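Local coordinates for protein MaoC-like dehydratase (PDB 3KH8) that probably catalyses the reversible hydration of enoyl-CoA thioesters, as a hot-dog-fold lyase related to the hydratase 2 enzymes and MaoC-like dehydratases, at residues 284-287 with 288-291. Numbering follows the deposited sequence.
Sequences PCFP and GETI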
# COMPACT_ATOMS: atom_id res chain seq x y z
N PRO A 284 0.77 -1.41 -23.74
CA PRO A 284 0.95 -0.90 -22.39
C PRO A 284 -0.21 -0.03 -21.89
O PRO A 284 -0.95 0.56 -22.68
CB PRO A 284 2.23 -0.07 -22.50
CG PRO A 284 2.29 0.37 -23.91
CD PRO A 284 1.65 -0.73 -24.71
N CYS A 285 -0.33 0.02 -20.57
CA CYS A 285 -1.29 0.86 -19.88
C CYS A 285 -0.53 1.93 -19.10
O CYS A 285 0.56 1.67 -18.59
CB CYS A 285 -2.13 0.01 -18.92
SG CYS A 285 -3.42 0.88 -18.02
N PHE A 286 -1.10 3.13 -19.01
CA PHE A 286 -0.48 4.19 -18.23
C PHE A 286 -1.28 4.43 -16.96
O PHE A 286 -2.51 4.50 -17.00
CB PHE A 286 -0.34 5.47 -19.06
CG PHE A 286 0.48 5.28 -20.31
CD1 PHE A 286 1.87 5.23 -20.24
CD2 PHE A 286 -0.14 5.13 -21.55
CE1 PHE A 286 2.63 5.05 -21.39
CE2 PHE A 286 0.61 4.95 -22.70
CZ PHE A 286 2.01 4.90 -22.62
N PRO A 287 -0.58 4.55 -15.81
CA PRO A 287 -1.30 4.80 -14.56
C PRO A 287 -2.14 6.06 -14.70
O PRO A 287 -1.66 7.07 -15.23
CB PRO A 287 -0.17 5.02 -13.54
CG PRO A 287 1.05 4.45 -14.16
CD PRO A 287 0.88 4.62 -15.64
N GLY A 288 -3.40 5.99 -14.27
CA GLY A 288 -4.34 7.09 -14.47
C GLY A 288 -5.40 6.79 -15.51
O GLY A 288 -6.45 7.42 -15.53
N GLU A 289 -5.13 5.82 -16.38
CA GLU A 289 -6.07 5.43 -17.42
C GLU A 289 -7.16 4.51 -16.87
O GLU A 289 -6.96 3.83 -15.85
CB GLU A 289 -5.34 4.78 -18.60
CG GLU A 289 -4.42 5.76 -19.34
CD GLU A 289 -3.86 5.20 -20.64
OE1 GLU A 289 -3.39 4.04 -20.66
OE2 GLU A 289 -3.89 5.93 -21.64
N THR A 290 -8.31 4.50 -17.55
CA THR A 290 -9.45 3.68 -17.17
C THR A 290 -9.38 2.31 -17.86
O THR A 290 -9.30 2.23 -19.09
CB THR A 290 -10.79 4.37 -17.51
OG1 THR A 290 -10.82 5.66 -16.89
CG2 THR A 290 -11.98 3.55 -17.02
N ILE A 291 -9.40 1.25 -17.05
CA ILE A 291 -9.35 -0.11 -17.58
C ILE A 291 -10.75 -0.71 -17.63
O ILE A 291 -11.39 -0.91 -16.59
CB ILE A 291 -8.41 -1.03 -16.75
CG1 ILE A 291 -6.96 -0.53 -16.84
CG2 ILE A 291 -8.52 -2.49 -17.23
CD1 ILE A 291 -5.96 -1.27 -15.93
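Phe286 and Glu289 meet twice across a type II beta turn with Pro287 and Gly288 at its two middle positions, in the loop that leads from strand 274-281 into strand 290-297 of the MaoC-like hot-dog domain. The turn is closed by Glu289 N, which donates to Phe286 O at 3.0 Å. A second bond runs back from backbone to side chain: Phe286 N gives its hydrogen to Glu289 OE1 over 3.0 Å, nearly straight at 165°, reaching the oxygen from above the carboxylate plane. Glu289 thus grips both the amide and the carbonyl of one residue. Its CG passes 3.3 Å from Phe286 O, and the chain then runs on extended, which brings the carboxylate alongside the aromatic side chain. There Glu289 OE1 stands 3.5 Å from Phe286 CD2, at the ring edge, with the ring and carboxylate planes turned 69° apart. The residues flanking the turn also meet, through apolar atoms: Cys285 SG, swung anti to its own N (chi1 -178°), faces the end of the Ile291 side chain, with 3.9 Å between Cys285 SG and Ile291 CD1. Gly288 takes the third position of the turn with the positive phi of a type II turn. Farther out, the other carboxylate oxygen, Glu289 OE2, forms a salt bridge with Arg312, whose guanidinium also binds Pro284 O; this pairing probably favours the ionised carboxylate and fixes its rotation, while Lys245 makes a cation-pi contact with the Phe286 ring. The bend is tied to the end of neighbouring strand 209-214 through the backbone of Gly288, its N bonded to Thr215 OG1 and its O to Lys214 NZ.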